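Local coordinates for putative isochorismatase hydrolase (Oleispira antarctica, PDB 3LQY), which probably acts as a hydrolase of the isochorismatase family, although its natural substrate is not established, at residues 44-47 against 48-51; 83-86 against 87-90; 28-31 against 32-35. All coordinates share one frame; numbering follows the deposited sequence.

Contact 1: 44-47 against 48-51; sequences LAKF and RQQG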
# COMPACT_ATOMS: atom_id res chain seq x y z
N LEU A 44 6.06 -6.45 -7.43
CA LEU A 44 6.60 -5.37 -8.24
C LEU A 44 7.32 -5.89 -9.48
O LEU A 44 7.20 -5.35 -10.59
CB LEU A 44 7.63 -4.59 -7.42
CG LEU A 44 7.55 -3.07 -7.50
CD1 LEU A 44 8.80 -2.56 -6.99
CD2 LEU A 44 7.26 -2.49 -8.87
N ALA A 45 8.11 -6.94 -9.26
CA ALA A 45 8.94 -7.54 -10.30
C ALA A 45 8.06 -8.24 -11.34
O ALA A 45 8.33 -8.17 -12.54
CB ALA A 45 9.96 -8.53 -9.69
N LYS A 46 7.02 -8.92 -10.88
CA LYS A 46 6.07 -9.58 -11.78
C LYS A 46 5.35 -8.58 -12.70
O LYS A 46 5.25 -8.81 -13.90
CB LYS A 46 5.07 -10.41 -10.97
CG LYS A 46 4.17 -11.35 -11.82
CD LYS A 46 4.99 -12.24 -12.78
CE LYS A 46 4.29 -13.52 -13.12
NZ LYS A 46 5.18 -14.49 -13.80
N PHE A 47 4.86 -7.48 -12.15
CA PHE A 47 4.10 -6.47 -12.92
C PHE A 47 4.97 -5.85 -14.01
O PHE A 47 4.54 -5.74 -15.18
CB PHE A 47 3.50 -5.37 -11.99
CG PHE A 47 2.09 -5.66 -11.54
CD1 PHE A 47 1.82 -6.67 -10.61
CD2 PHE A 47 1.02 -4.94 -12.07
CE1 PHE A 47 0.45 -6.96 -10.20
CE2 PHE A 47 -0.34 -5.22 -11.67
CZ PHE A 47 -0.60 -6.24 -10.76
N ARG A 48 6.21 -5.48 -13.64
CA ARG A 48 7.14 -4.88 -14.58
C ARG A 48 7.56 -5.89 -15.64
O ARG A 48 7.73 -5.53 -16.80
CB ARG A 48 8.40 -4.37 -13.86
CG ARG A 48 8.16 -3.18 -12.95
CD ARG A 48 9.32 -2.99 -12.01
NE ARG A 48 9.21 -1.73 -11.28
CZ ARG A 48 10.04 -1.34 -10.32
NH1 ARG A 48 11.05 -2.13 -9.96
NH2 ARG A 48 9.88 -0.16 -9.71
N GLN A 49 7.73 -7.15 -15.22
CA GLN A 49 8.00 -8.28 -16.09
C GLN A 49 6.89 -8.47 -17.14
O GLN A 49 7.18 -8.85 -18.27
CB GLN A 49 8.21 -9.57 -15.27
CG GLN A 49 8.56 -10.83 -16.09
CD GLN A 49 7.80 -12.08 -15.63
OE1 GLN A 49 6.57 -12.15 -15.72
NE2 GLN A 49 8.54 -13.07 -15.15
N GLN A 50 5.64 -8.22 -16.76
CA GLN A 50 4.55 -8.13 -17.73
C GLN A 50 4.46 -6.65 -18.15
O GLN A 50 5.35 -5.85 -17.85
CB GLN A 50 3.23 -8.68 -17.13
CG GLN A 50 3.35 -10.10 -16.60
CD GLN A 50 3.83 -11.08 -17.64
OE1 GLN A 50 3.17 -11.30 -18.67
NE2 GLN A 50 5.01 -11.65 -17.42
N GLY A 51 3.42 -6.27 -18.89
CA GLY A 51 3.33 -4.89 -19.37
C GLY A 51 2.75 -4.05 -18.26
O GLY A 51 2.64 -2.83 -18.41
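Methyl CD2 of L44 lies over one face of the R48 guanidinium, 3.1 Å above its plane and shifted toward the rim, with R48 NE 3.2 Å from L44 CD2. The second methyl, CD1, stays farther off, 3.8 Å from R48 NH1. R48 reaches this position because CG stands anti to its carbonyl carbon (chi1 -69°) and the chain then runs extended to NE, back along the helix past the carbonyl of L44; R48 CG is 3.3 Å from L44 O. That same oxygen accepts the hydrogen bond from R48 N at 3.2 Å. One residue on, Q49 N bonds to A45 O at 2.9 Å. These bonds belong to the last turn of helix 33-49, which packs on the parallel sheet of this alpha/beta fold: L44 rests on L12 and V54, and F47 on L10 and V54. Q50, which bonds through its N to K46 O, is the first residue to leave helical geometry. On the outer side, K46 NZ makes a weak hydrogen bond to Q49 OE1, K46 bending at chi2 (51°) after a CG placed anti to its N. Beyond the helix, R48 NE forms a salt bridge with E88 and NH2 probably bonds to A83 O. A leucine in place of R48 would probably leave the carboxylate of E88 without this mate and the carbonyl of A83 without its donor.

Contact 2: 83-86 against 87-90; sequences AAQE and GEAV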
# COMPACT_ATOMS: atom_id res chain seq x y z
N ALA A 83 11.56 0.64 -4.63
CA ALA A 83 11.68 1.98 -5.21
C ALA A 83 10.97 2.08 -6.58
O ALA A 83 10.90 1.10 -7.35
CB ALA A 83 13.17 2.37 -5.35
N ALA A 84 10.47 3.28 -6.88
CA ALA A 84 9.80 3.54 -8.15
C ALA A 84 10.80 3.60 -9.31
O ALA A 84 12.02 3.80 -9.10
CB ALA A 84 9.00 4.83 -8.08
N GLN A 85 10.28 3.43 -10.52
CA GLN A 85 11.07 3.53 -11.77
C GLN A 85 10.47 4.59 -12.68
O GLN A 85 9.35 5.03 -12.46
CB GLN A 85 11.04 2.19 -12.49
CG GLN A 85 12.13 1.23 -12.02
CD GLN A 85 12.03 -0.12 -12.68
OE1 GLN A 85 11.08 -0.40 -13.44
NE2 GLN A 85 13.01 -0.99 -12.39
N GLU A 86 11.20 5.02 -13.70
CA GLU A 86 10.64 6.04 -14.58
C GLU A 86 9.41 5.44 -15.23
O GLU A 86 9.38 4.24 -15.55
CB GLU A 86 11.67 6.50 -15.65
CG GLU A 86 11.16 7.66 -16.52
CD GLU A 86 10.23 7.23 -17.69
OE1 GLU A 86 9.90 6.02 -17.83
OE2 GLU A 86 9.85 8.11 -18.50
N GLY A 87 8.39 6.28 -15.40
CA GLY A 87 7.15 5.86 -16.03
C GLY A 87 6.08 5.58 -15.00
O GLY A 87 4.89 5.77 -15.28
N GLU A 88 6.50 5.13 -13.81
CA GLU A 88 5.58 4.72 -12.75
C GLU A 88 5.26 5.94 -11.92
O GLU A 88 6.16 6.54 -11.33
CB GLU A 88 6.23 3.64 -11.88
CG GLU A 88 6.78 2.46 -12.66
CD GLU A 88 7.41 1.39 -11.74
OE1 GLU A 88 7.70 1.73 -10.57
OE2 GLU A 88 7.65 0.24 -12.20
N ALA A 89 4.00 6.35 -11.91
CA ALA A 89 3.57 7.55 -11.21
C ALA A 89 3.74 7.37 -9.71
O ALA A 89 3.55 6.27 -9.18
CB ALA A 89 2.08 7.86 -11.53
N VAL A 90 4.07 8.46 -9.04
CA VAL A 90 4.10 8.48 -7.58
C VAL A 90 3.15 9.56 -7.09
O VAL A 90 3.32 10.74 -7.41
CB VAL A 90 5.54 8.79 -7.10
CG1 VAL A 90 5.56 9.01 -5.60
CG2 VAL A 90 6.46 7.65 -7.50
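G87 sits in a type II beta turn that runs from Q85 to E88, its N 3.3 Å from Q85 O but at too poor an angle for a hydrogen bond. E86 and G87 are the two central residues, and G87 has a positive phi of 100°. A side chain on G87 would run into the carbonyl oxygen of E86, so the backbone conformation itself calls for glycine. The carboxylate of E86 folds back beside this peptide, with its CG anti to the backbone N and a bend at chi2, but it makes no hydrogen bond to G87 N.

E88 closes the turn from both its backbone and its side chain. Its N donates to Q85 O at 3.2 Å. Its CB is directed toward the first segment, and the chain, extended beyond CG, brings OE1 3.1 Å from Q85 N. This N-H meets the oxygen steeply, 66° out of the carboxylate plane. Q85 is thus held through both its N and its O by a single residue. The E88 side chain crosses that of Q85 at a slant, with E88 CD 3.8 Å from Q85 CB. OE1 has a further donor in H56 NE2, and OE2 pairs with R48, so the charge of E88 is probably well compensated and its rotation is likely to be fixed.

Through the backbone of A89 the chain bonds to H56. At V90 the chain enters strand 90-93, and methyl CG2 packs 3.8 Å from A84 CB; both of these side chains also touch H56. A tight turn braced by a glutamate thus leads the chain into an outermost strand of the parallel sheet in this isochorismatase-type alpha/beta fold.

Contact 3: 28-31 against 32-35; sequences NPLV and GTEA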
# COMPACT_ATOMS: atom_id res chain seq x y z
N ASN A 28 8.57 5.73 12.88
CA ASN A 28 7.26 5.07 13.08
C ASN A 28 7.35 3.61 12.63
O ASN A 28 6.60 3.20 11.74
CB ASN A 28 6.17 5.83 12.30
CG ASN A 28 4.77 5.67 12.93
OD1 ASN A 28 4.38 6.41 13.86
ND2 ASN A 28 3.99 4.72 12.40
N PRO A 29 8.31 2.84 13.20
CA PRO A 29 8.59 1.48 12.77
C PRO A 29 7.38 0.61 13.00
O PRO A 29 6.69 0.76 14.03
CB PRO A 29 9.79 1.06 13.65
CG PRO A 29 9.70 1.92 14.83
CD PRO A 29 9.17 3.25 14.32
N LEU A 30 7.09 -0.22 12.00
CA LEU A 30 5.96 -1.14 12.05
C LEU A 30 6.50 -2.53 12.26
O LEU A 30 7.70 -2.74 12.18
CB LEU A 30 5.21 -1.12 10.74
CG LEU A 30 4.73 0.24 10.26
CD1 LEU A 30 4.01 0.04 8.91
CD2 LEU A 30 3.78 0.95 11.25
N VAL A 31 5.60 -3.46 12.48
CA VAL A 31 5.94 -4.87 12.70
C VAL A 31 5.97 -5.60 11.37
O VAL A 31 5.00 -5.57 10.64
CB VAL A 31 4.91 -5.55 13.61
CG1 VAL A 31 5.15 -7.04 13.65
CG2 VAL A 31 4.95 -4.93 15.02
N GLY A 32 7.13 -6.19 11.02
CA GLY A 32 7.20 -7.02 9.80
C GLY A 32 7.28 -6.26 8.49
O GLY A 32 6.98 -6.81 7.40
N THR A 33 7.69 -5.00 8.54
CA THR A 33 7.71 -4.20 7.32
C THR A 33 8.66 -4.78 6.26
O THR A 33 8.37 -4.79 5.07
CB THR A 33 8.15 -2.78 7.58
OG1 THR A 33 7.63 -2.32 8.83
CG2 THR A 33 7.73 -1.86 6.42
N GLU A 34 9.82 -5.24 6.71
CA GLU A 34 10.84 -5.75 5.78
C GLU A 34 10.31 -6.95 4.99
O GLU A 34 10.42 -6.98 3.74
CB GLU A 34 12.11 -6.12 6.57
CG GLU A 34 12.88 -4.93 7.06
CD GLU A 34 12.28 -4.19 8.23
OE1 GLU A 34 11.25 -4.65 8.83
OE2 GLU A 34 12.78 -3.10 8.51
N ALA A 35 9.72 -7.90 5.71
CA ALA A 35 9.11 -9.06 5.09
C ALA A 35 7.98 -8.66 4.13
O ALA A 35 7.87 -9.25 3.03
CB ALA A 35 8.56 -10.09 6.13
O HOH W 1 10.15 -3.02 10.73
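OE1 of E34 accepts a hydrogen bond of 2.7 Å from a water, which donates a second one, 2.9 Å long, to L30 O. The water therefore ties the carboxylate to the backbone of the residue four places earlier. E34 presents OE1 to it by a bent chain, chi1 -72° followed by chi2 74°, while its other oxygen, OE2, is held by the hydroxyl of T22.

The direct contact between side chains is that of L30 and T33. L30 CB comes 3.3 Å from T33 OG1, and the two side chains pass at a slant. The hydroxyl of T33 stands beside its own backbone N, anti to the carbonyl carbon, and bonds to the carbonyl of Y19. L30 also bonds to Y19 through its backbone, and its side chain packs on it, so the preceding loop holds each partner of this pair.

Between them the chain turns at G32, whose phi is 78°. A beta carbon there would come too close to V31 O, and the positive phi favours glycine. The methyl CG1 of V31 sits 3.4 Å from G32 N, and V31 O bonds to a glycerol probably taken up from the crystallisation liquor.

G32 is the N-cap of helix 33-49, and the negative carboxylate of E34 in the first turn would probably interact favourably with the positive end of the helix dipole. The whole forms the entry to the helix that follows strand 8-13, a beta-to-alpha connection of the parallel alpha/beta fold.

Contacts 1 and 3 belong to opposite ends of helix 33-49: contact 3 starts it with a glycine N-cap and a bridging water, whereas contact 1 ends it with backbone helix bonds and a methyl packed on a guanidinium. Both are partly buried, and their centres lie about 24 Å apart. Contact 2 is a surface turn outside any helix, dominated by one carboxylate. It nevertheless touches contact 1, since R48 spans from the helix end to the turn, joining the end of the helix to the approach to strand 90-93. Contact 3 stands apart from contact 2, with nearest atoms about 11 Å away.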